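Local coordinates for protein ULam111 (Flavobacterium sp., PDB 5WUT) that probably hydrolyses the beta-1,3-glucosidic bonds of laminarin, as a family 16 glycoside hydrolase with a beta-jelly-roll fold, at residues 80-85 with 231-235; 118-122 with 163-167; 133-137 with 181-185. One frame throughout, in Å; residues are numbered along the deposited sequence.

Interaction 1 of 3, residues 80-85 with 231-235; sequences FQYGYI and IKVYQ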
loop_
_atom_site.group_PDB
_atom_site.type_symbol
_atom_site.label_atom_id
_atom_site.label_comp_id
_atom_site.label_asym_id
_atom_site.label_seq_id
_atom_site.Cartn_x
_atom_site.Cartn_y
_atom_site.Cartn_z
ATOM N N PHE A 80 -24.313 -9.231 -2.989
ATOM C CA PHE A 80 -23.923 -9.162 -1.581
ATOM C C PHE A 80 -24.061 -7.766 -1.004
ATOM O O PHE A 80 -23.842 -6.776 -1.693
ATOM C CB PHE A 80 -22.480 -9.657 -1.417
ATOM C CG PHE A 80 -22.285 -11.057 -1.910
ATOM C CD1 PHE A 80 -22.550 -12.129 -1.079
ATOM C CD2 PHE A 80 -21.899 -11.300 -3.211
ATOM C CE1 PHE A 80 -22.402 -13.430 -1.533
ATOM C CE2 PHE A 80 -21.759 -12.594 -3.676
ATOM C CZ PHE A 80 -22.001 -13.661 -2.817
ATOM N N GLN A 81 -24.435 -7.698 0.271
ATOM C CA GLN A 81 -24.486 -6.438 1.000
ATOM C C GLN A 81 -23.506 -6.511 2.162
ATOM O O GLN A 81 -23.703 -7.319 3.090
ATOM C CB GLN A 81 -25.893 -6.150 1.514
ATOM C CG GLN A 81 -26.015 -4.825 2.242
ATOM C CD GLN A 81 -27.442 -4.519 2.668
ATOM O OE1 GLN A 81 -28.405 -4.956 2.025
ATOM N NE2 GLN A 81 -27.587 -3.768 3.754
ATOM N N TYR A 82 -22.457 -5.683 2.067
ATOM C CA TYR A 82 -21.330 -5.587 3.000
ATOM C C TYR A 82 -20.396 -6.783 2.888
ATOM O O TYR A 82 -20.760 -7.842 2.371
ATOM C CB TYR A 82 -21.793 -5.439 4.472
ATOM C CG TYR A 82 -22.831 -4.362 4.709
ATOM C CD1 TYR A 82 -22.757 -3.132 4.074
ATOM C CD2 TYR A 82 -23.889 -4.577 5.584
ATOM C CE1 TYR A 82 -23.718 -2.160 4.272
ATOM C CE2 TYR A 82 -24.855 -3.610 5.799
ATOM C CZ TYR A 82 -24.766 -2.403 5.153
ATOM O OH TYR A 82 -25.732 -1.449 5.373
ATOM N N GLY A 83 -19.180 -6.598 3.382
ATOM C CA GLY A 83 -18.226 -7.685 3.440
ATOM C C GLY A 83 -16.814 -7.245 3.131
ATOM O O GLY A 83 -16.568 -6.090 2.790
ATOM N N TYR A 84 -15.882 -8.170 3.278
ATOM C CA TYR A 84 -14.538 -7.966 2.776
ATOM C C TYR A 84 -14.489 -8.690 1.445
ATOM O O TYR A 84 -14.652 -9.907 1.386
ATOM C CB TYR A 84 -13.465 -8.491 3.740
ATOM C CG TYR A 84 -12.074 -7.990 3.364
ATOM C CD1 TYR A 84 -11.279 -8.685 2.458
ATOM C CD2 TYR A 84 -11.571 -6.807 3.913
ATOM C CE1 TYR A 84 -10.008 -8.208 2.105
ATOM C CE2 TYR A 84 -10.307 -6.337 3.583
ATOM C CZ TYR A 84 -9.537 -7.037 2.676
ATOM O OH TYR A 84 -8.292 -6.541 2.346
ATOM N N ILE A 85 -14.282 -7.933 0.378
ATOM C CA ILE A 85 -14.376 -8.473 -0.974
ATOM C C ILE A 85 -13.009 -8.299 -1.637
ATOM O O ILE A 85 -12.476 -7.200 -1.667
ATOM C CB ILE A 85 -15.488 -7.778 -1.765
ATOM C CG1 ILE A 85 -16.863 -8.129 -1.180
ATOM C CG2 ILE A 85 -15.403 -8.134 -3.242
ATOM C CD1 ILE A 85 -17.969 -7.236 -1.647
ATOM N N ILE A 231 -12.414 -14.088 -7.119
ATOM C CA ILE A 231 -13.125 -13.113 -6.297
ATOM C C ILE A 231 -13.536 -13.861 -5.042
ATOM O O ILE A 231 -14.157 -14.921 -5.155
ATOM C CB ILE A 231 -14.389 -12.549 -6.980
ATOM C CG1 ILE A 231 -14.042 -11.809 -8.270
ATOM C CG2 ILE A 231 -15.125 -11.609 -6.019
ATOM C CD1 ILE A 231 -15.284 -11.517 -9.129
ATOM N N LYS A 232 -13.195 -13.328 -3.865
ATOM C CA LYS A 232 -13.606 -13.913 -2.582
ATOM C C LYS A 232 -14.471 -12.917 -1.845
ATOM O O LYS A 232 -14.174 -11.719 -1.845
ATOM C CB LYS A 232 -12.395 -14.272 -1.706
ATOM C CG LYS A 232 -11.583 -15.431 -2.221
ATOM C CD LYS A 232 -10.327 -15.612 -1.377
ATOM C CE LYS A 232 -9.441 -16.701 -1.951
ATOM N NZ LYS A 232 -8.259 -16.942 -1.057
ATOM N N VAL A 233 -15.534 -13.396 -1.211
ATOM C CA VAL A 233 -16.390 -12.533 -0.398
ATOM C C VAL A 233 -16.466 -13.064 1.021
ATOM O O VAL A 233 -16.881 -14.211 1.240
ATOM C CB VAL A 233 -17.822 -12.436 -0.947
ATOM C CG1 VAL A 233 -18.646 -11.494 -0.083
ATOM C CG2 VAL A 233 -17.800 -11.975 -2.400
ATOM N N TYR A 234 -16.063 -12.234 1.975
ATOM C CA TYR A 234 -16.134 -12.589 3.391
ATOM C C TYR A 234 -17.198 -11.764 4.115
ATOM O O TYR A 234 -17.328 -10.571 3.862
ATOM C CB TYR A 234 -14.787 -12.362 4.085
ATOM C CG TYR A 234 -13.612 -13.138 3.540
ATOM C CD1 TYR A 234 -12.873 -12.654 2.463
ATOM C CD2 TYR A 234 -13.213 -14.327 4.129
ATOM C CE1 TYR A 234 -11.783 -13.341 1.979
ATOM C CE2 TYR A 234 -12.116 -15.023 3.656
ATOM C CZ TYR A 234 -11.407 -14.529 2.581
ATOM O OH TYR A 234 -10.324 -15.235 2.109
ATOM N N GLN A 235 -17.968 -12.393 5.003
ATOM C CA GLN A 235 -18.935 -11.662 5.826
ATOM C C GLN A 235 -18.939 -12.228 7.236
ATOM O O GLN A 235 -18.662 -13.408 7.404
ATOM C CB GLN A 235 -20.344 -11.739 5.228
ATOM C CG GLN A 235 -20.507 -11.130 3.847
ATOM C CD GLN A 235 -21.932 -11.242 3.323
ATOM O OE1 GLN A 235 -22.624 -12.236 3.571
ATOM N NE2 GLN A 235 -22.378 -10.228 2.596
HETATM O O HOH W 1 -25.334 -10.249 1.668
#
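Two backbone hydrogen bonds between Tyr84 and Tyr234 join the segments as antiparallel strands: Tyr84 N donates to Tyr234 O (2.9 Å) and Tyr234 N to Tyr84 O (2.8 Å). Ile85 and Val233 form the next, non-hydrogen-bonded pair, where Ile85 CA makes a CA-H...O contact with Lys232 O at 3.4 Å. One residue on from Tyr234, the side chain of the C-terminal Gln235 joins in: its NE2 gives a nearly straight hydrogen bond to Tyr82 O (2.9 Å). A water accepts from both Gln81 N (3.0 Å) and Gln235 NE2 (3.1 Å). Between these polar sites lies Gly83, whose CA is 3.1 Å from Tyr234 O; a CB would collide with that carbonyl, and its backbone angles (142/175) by themselves call for glycine. Apolar packing follows on both faces of the sheet. On one, Ile85 CG1 meets Val233 CG1 at 4.0 Å, and that Val233 methyl, CG1, sits over the ring face of Phe80 as a CH-pi contact (4.3 Å to the centroid), while Phe202 of strand 200-208 packs against Ile85 and Val233. On the other, Tyr84 CB and Tyr234 CB approach to 4.1 Å. The chemistry implies that beyond the Tyr84-Tyr234 pair a side-chain amide takes up the polar link, joining the chain's last residue to the backbone of Tyr82.

Interaction 2 of 3, residues 118-122 with 163-167; sequences EIDIL and YAIDW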
loop_
_atom_site.group_PDB
_atom_site.type_symbol
_atom_site.label_atom_id
_atom_site.label_comp_id
_atom_site.label_asym_id
_atom_site.label_seq_id
_atom_site.Cartn_x
_atom_site.Cartn_y
_atom_site.Cartn_z
ATOM N N GLU A 118 -22.006 2.969 -7.230
ATOM C CA GLU A 118 -20.964 2.212 -7.906
ATOM C C GLU A 118 -19.731 2.168 -7.018
ATOM O O GLU A 118 -19.398 3.172 -6.382
ATOM C CB GLU A 118 -20.632 2.857 -9.257
ATOM C CG GLU A 118 -19.437 2.241 -9.992
ATOM C CD GLU A 118 -19.142 2.902 -11.335
ATOM O OE1 GLU A 118 -20.044 3.542 -11.919
ATOM O OE2 GLU A 118 -18.004 2.783 -11.813
ATOM N N ILE A 119 -19.070 1.014 -6.970
ATOM C CA ILE A 119 -17.813 0.845 -6.229
ATOM C C ILE A 119 -16.724 0.390 -7.192
ATOM O O ILE A 119 -16.836 -0.680 -7.785
ATOM C CB ILE A 119 -17.927 -0.200 -5.083
ATOM C CG1 ILE A 119 -19.191 0.029 -4.249
ATOM C CG2 ILE A 119 -16.630 -0.194 -4.218
ATOM C CD1 ILE A 119 -19.451 -1.061 -3.231
ATOM N N ASP A 120 -15.680 1.203 -7.357
ATOM C CA ASP A 120 -14.600 0.891 -8.279
ATOM C C ASP A 120 -13.404 0.365 -7.505
ATOM O O ASP A 120 -12.709 1.125 -6.812
ATOM C CB ASP A 120 -14.188 2.121 -9.086
ATOM C CG ASP A 120 -15.291 2.635 -9.967
ATOM O OD1 ASP A 120 -16.143 1.836 -10.376
ATOM O OD2 ASP A 120 -15.276 3.837 -10.283
ATOM N N ILE A 121 -13.144 -0.929 -7.652
ATOM C CA ILE A 121 -12.186 -1.619 -6.792
ATOM C C ILE A 121 -10.818 -1.817 -7.461
ATOM O O ILE A 121 -9.783 -1.480 -6.883
ATOM C CB ILE A 121 -12.761 -2.984 -6.355
ATOM C CG1 ILE A 121 -14.131 -2.785 -5.690
ATOM C CG2 ILE A 121 -11.774 -3.699 -5.426
ATOM C CD1 ILE A 121 -14.869 -4.108 -5.375
ATOM N N LEU A 122 -10.817 -2.400 -8.665
ATOM C CA LEU A 122 -9.630 -2.454 -9.509
ATOM C C LEU A 122 -9.891 -1.507 -10.662
ATOM O O LEU A 122 -10.828 -1.712 -11.418
ATOM C CB LEU A 122 -9.356 -3.884 -10.017
ATOM C CG LEU A 122 -8.134 -4.179 -10.913
ATOM C CD1 LEU A 122 -7.978 -5.680 -10.992
ATOM C CD2 LEU A 122 -8.175 -3.596 -12.335
ATOM N N TYR A 163 -6.744 -6.636 -4.888
ATOM C CA TYR A 163 -7.583 -5.448 -4.875
ATOM C C TYR A 163 -8.790 -5.755 -4.030
ATOM O O TYR A 163 -9.466 -6.734 -4.307
ATOM C CB TYR A 163 -7.996 -5.063 -6.300
ATOM C CG TYR A 163 -6.843 -4.860 -7.252
ATOM C CD1 TYR A 163 -6.228 -5.936 -7.892
ATOM C CD2 TYR A 163 -6.380 -3.579 -7.545
ATOM C CE1 TYR A 163 -5.167 -5.735 -8.771
ATOM C CE2 TYR A 163 -5.341 -3.376 -8.425
ATOM C CZ TYR A 163 -4.733 -4.452 -9.039
ATOM O OH TYR A 163 -3.679 -4.230 -9.925
ATOM N N ALA A 164 -9.051 -4.966 -2.986
ATOM C CA ALA A 164 -10.116 -5.332 -2.065
ATOM C C ALA A 164 -10.842 -4.138 -1.469
ATOM O O ALA A 164 -10.340 -3.015 -1.491
ATOM C CB ALA A 164 -9.554 -6.204 -0.940
ATOM N N ILE A 165 -12.036 -4.399 -0.939
ATOM C CA ILE A 165 -12.747 -3.423 -0.121
ATOM C C ILE A 165 -13.195 -4.068 1.180
ATOM O O ILE A 165 -13.448 -5.270 1.229
ATOM C CB ILE A 165 -13.987 -2.828 -0.823
ATOM C CG1 ILE A 165 -14.938 -3.929 -1.302
ATOM C CG2 ILE A 165 -13.556 -1.959 -1.987
ATOM C CD1 ILE A 165 -16.275 -3.396 -1.820
ATOM N N ASP A 166 -13.268 -3.266 2.235
ATOM C CA ASP A 166 -13.994 -3.664 3.435
ATOM C C ASP A 166 -15.173 -2.724 3.517
ATOM O O ASP A 166 -15.019 -1.516 3.701
ATOM C CB ASP A 166 -13.127 -3.603 4.689
ATOM C CG ASP A 166 -13.774 -4.330 5.874
ATOM O OD1 ASP A 166 -14.646 -5.189 5.640
ATOM O OD2 ASP A 166 -13.382 -4.079 7.023
ATOM N N TRP A 167 -16.357 -3.291 3.352
ATOM C CA TRP A 167 -17.582 -2.542 3.155
ATOM C C TRP A 167 -18.514 -2.798 4.321
ATOM O O TRP A 167 -18.896 -3.944 4.586
ATOM C CB TRP A 167 -18.204 -2.979 1.825
ATOM C CG TRP A 167 -19.610 -2.537 1.513
ATOM C CD1 TRP A 167 -20.312 -1.482 2.042
ATOM C CD2 TRP A 167 -20.477 -3.159 0.570
ATOM N NE1 TRP A 167 -21.571 -1.421 1.484
ATOM C CE2 TRP A 167 -21.696 -2.442 0.575
ATOM C CE3 TRP A 167 -20.345 -4.269 -0.276
ATOM C CZ2 TRP A 167 -22.774 -2.799 -0.227
ATOM C CZ3 TRP A 167 -21.412 -4.616 -1.070
ATOM C CH2 TRP A 167 -22.610 -3.885 -1.045
HETATM O O HOH W 2 -9.426 -1.276 -3.946
#
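The direct contact is apolar, between strands whose axes stay 7.7 Å apart and run at 138°. Ile121 loses the most surface here (78 Å²), with CG1 3.8 Å from Ile165 CG2 and CG2 4.1 Å from Tyr163 CB. Ile119 CG2 lies 4.0 Å from Ile165 CD1, and Ile119 CD1 sits over a face of the Trp167 indole, 4.5 Å from CE3. One CH-pi contact is almost ideal: Leu122 CG stands 3.7 Å from the Tyr163 ring centroid, 4° off its normal. The polar link is a single water, donating to Ile121 O (3.0 Å) and Ala164 O (3.1 Å). Ile121 and Leu122 both face Phe101, a classic beta bulge that helps turn both side chains inward, whereas Asp120 points away from the contact. Two layers of a beta sandwich thus meet here: strand 118-123 lies between 97-105 and 131-137, and strand 161-167, facing it, between 83-90 and 172-176.

Interaction 3 of 3, residues 133-137 with 181-185; sequences FTSLH and VYTFN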
loop_
_atom_site.group_PDB
_atom_site.type_symbol
_atom_site.label_atom_id
_atom_site.label_comp_id
_atom_site.label_asym_id
_atom_site.label_seq_id
_atom_site.Cartn_x
_atom_site.Cartn_y
_atom_site.Cartn_z
ATOM N N PHE A 133 -6.677 3.407 -9.381
ATOM C CA PHE A 133 -7.703 4.321 -8.894
ATOM C C PHE A 133 -8.723 3.532 -8.098
ATOM O O PHE A 133 -9.032 2.405 -8.465
ATOM C CB PHE A 133 -8.376 5.048 -10.064
ATOM C CG PHE A 133 -7.414 5.800 -10.945
ATOM C CD1 PHE A 133 -6.703 5.150 -11.947
ATOM C CD2 PHE A 133 -7.225 7.159 -10.774
ATOM C CE1 PHE A 133 -5.811 5.844 -12.754
ATOM C CE2 PHE A 133 -6.334 7.855 -11.580
ATOM C CZ PHE A 133 -5.632 7.192 -12.569
ATOM N N THR A 134 -9.202 4.104 -6.996
ATOM C CA THR A 134 -10.279 3.520 -6.196
ATOM C C THR A 134 -11.304 4.616 -5.991
ATOM O O THR A 134 -10.939 5.716 -5.576
ATOM C CB THR A 134 -9.782 2.995 -4.844
ATOM O OG1 THR A 134 -9.079 4.041 -4.161
ATOM C CG2 THR A 134 -8.845 1.824 -5.051
ATOM N N SER A 135 -12.569 4.333 -6.312
ATOM C CA SER A 135 -13.584 5.383 -6.428
ATOM C C SER A 135 -14.979 4.923 -6.070
ATOM O O SER A 135 -15.282 3.723 -6.073
ATOM C CB SER A 135 -13.642 5.941 -7.854
ATOM O OG SER A 135 -12.359 6.094 -8.432
ATOM N N LEU A 136 -15.828 5.916 -5.825
ATOM C CA LEU A 136 -17.277 5.742 -5.662
ATOM C C LEU A 136 -17.993 6.661 -6.640
ATOM O O LEU A 136 -17.529 7.761 -6.889
ATOM C CB LEU A 136 -17.744 6.077 -4.247
ATOM C CG LEU A 136 -17.317 5.195 -3.073
ATOM C CD1 LEU A 136 -17.444 3.702 -3.338
ATOM C CD2 LEU A 136 -15.919 5.561 -2.659
ATOM N N HIS A 137 -19.116 6.202 -7.187
ATOM C CA HIS A 137 -20.012 7.059 -7.961
ATOM C C HIS A 137 -21.393 6.971 -7.345
ATOM O O HIS A 137 -21.884 5.873 -7.047
ATOM C CB HIS A 137 -20.071 6.639 -9.427
ATOM C CG HIS A 137 -18.755 6.727 -10.114
ATOM N ND1 HIS A 137 -18.403 7.793 -10.913
ATOM C CD2 HIS A 137 -17.686 5.899 -10.091
ATOM C CE1 HIS A 137 -17.178 7.606 -11.370
ATOM N NE2 HIS A 137 -16.720 6.465 -10.882
ATOM N N VAL A 181 -5.589 2.070 1.181
ATOM C CA VAL A 181 -5.186 3.209 0.346
ATOM C C VAL A 181 -6.206 4.343 0.309
ATOM O O VAL A 181 -5.858 5.468 -0.064
ATOM C CB VAL A 181 -4.892 2.778 -1.100
ATOM C CG1 VAL A 181 -3.735 1.803 -1.119
ATOM C CG2 VAL A 181 -6.141 2.174 -1.769
ATOM N N TYR A 182 -7.450 4.060 0.690
ATOM C CA TYR A 182 -8.523 5.047 0.568
ATOM C C TYR A 182 -9.702 4.651 1.448
ATOM O O TYR A 182 -10.061 3.471 1.523
ATOM C CB TYR A 182 -8.974 5.187 -0.899
ATOM C CG TYR A 182 -10.162 6.101 -1.129
ATOM C CD1 TYR A 182 -10.173 7.412 -0.650
ATOM C CD2 TYR A 182 -11.259 5.661 -1.859
ATOM C CE1 TYR A 182 -11.271 8.242 -0.854
ATOM C CE2 TYR A 182 -12.350 6.491 -2.083
ATOM C CZ TYR A 182 -12.347 7.773 -1.584
ATOM O OH TYR A 182 -13.453 8.573 -1.792
ATOM N N THR A 183 -10.303 5.640 2.104
ATOM C CA THR A 183 -11.476 5.416 2.934
ATOM C C THR A 183 -12.556 6.445 2.613
ATOM O O THR A 183 -12.280 7.642 2.531
ATOM C CB THR A 183 -11.137 5.500 4.438
ATOM O OG1 THR A 183 -10.213 4.463 4.787
ATOM C CG2 THR A 183 -12.398 5.362 5.272
ATOM N N PHE A 184 -13.781 5.977 2.413
ATOM C CA PHE A 184 -14.923 6.869 2.245
ATOM C C PHE A 184 -15.861 6.605 3.409
ATOM O O PHE A 184 -16.338 5.481 3.605
ATOM C CB PHE A 184 -15.613 6.638 0.887
ATOM C CG PHE A 184 -16.809 7.527 0.636
ATOM C CD1 PHE A 184 -16.676 8.905 0.619
ATOM C CD2 PHE A 184 -18.056 6.970 0.374
ATOM C CE1 PHE A 184 -17.776 9.725 0.377
ATOM C CE2 PHE A 184 -19.160 7.776 0.126
ATOM C CZ PHE A 184 -19.017 9.157 0.123
ATOM N N ASN A 185 -16.077 7.637 4.216
ATOM C CA ASN A 185 -16.909 7.530 5.402
ATOM C C ASN A 185 -17.606 8.853 5.644
ATOM O O ASN A 185 -17.208 9.622 6.520
ATOM C CB ASN A 185 -16.060 7.136 6.618
ATOM C CG ASN A 185 -16.891 6.917 7.871
ATOM O OD1 ASN A 185 -18.077 7.240 7.911
ATOM N ND2 ASN A 185 -16.265 6.362 8.903
#
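Leu136, Thr134 and Tyr182 supply most of the buried surface, and all three have CA-to-CB bonds directed at the other strand. Leu136 CD2 fits between two aromatic residues, 3.7 Å from Tyr182 CE2 at the edge of that ring and 3.7 Å from Phe184 CB. Two residues earlier on the same strand, Thr134 places OG1 3.5 Å from Tyr182 CB and 4.2 Å from Val181 CG2, so Tyr182 is touched by both Thr134 and Leu136. Val181 and Tyr182 turn to the same side because they form a classic beta bulge opposite Phe174, whose ring also meets that of Tyr182. Phe174 of strand 172-176 further packs on Thr134 and Leu136, while Val181 reaches Ile179 of the second subunit. With axes 8.2 Å apart and only 14° from parallel, the strands meet through side chains rather than by backbone pairing. Ser135 points away from this interface; its OG and Thr148 OG1 share a hydrogen bond. Thr134 and Leu136 face the other layer, while Ser135 and His137 share the opposite face of their sheet with Glu118 and Asp120 of the neighbouring, probably catalytic strand 118-123. Close stacking of two sheets through inward-facing side chains is the hallmark of the beta-jelly-roll sandwich of family 16 glycoside hydrolases.

How the interactions relate
Neighbouring strands connect the three contacts in series. Interactions 1 and 2, with centres about 10 Å apart, share the pairing of strands 83-90 and 161-167, where Gly83 O lies 2.9 Å from Trp167 N and Ile85 N 2.9 Å from Ile165 O. Interactions 2 and 3, about 8 Å between centres, meet on strands 118-123 and 131-137, with Asp120 N 2.9 Å from Ser135 O. Interactions 1 and 3 do not touch (nearest atoms about 9 Å apart). The sequence from Glu118 to Glu123 matches the family 16 catalytic signature, whose two glutamates in relatives act as nucleophile and acid/base; interaction 2 thus probably packs the inner face of the catalytic strand.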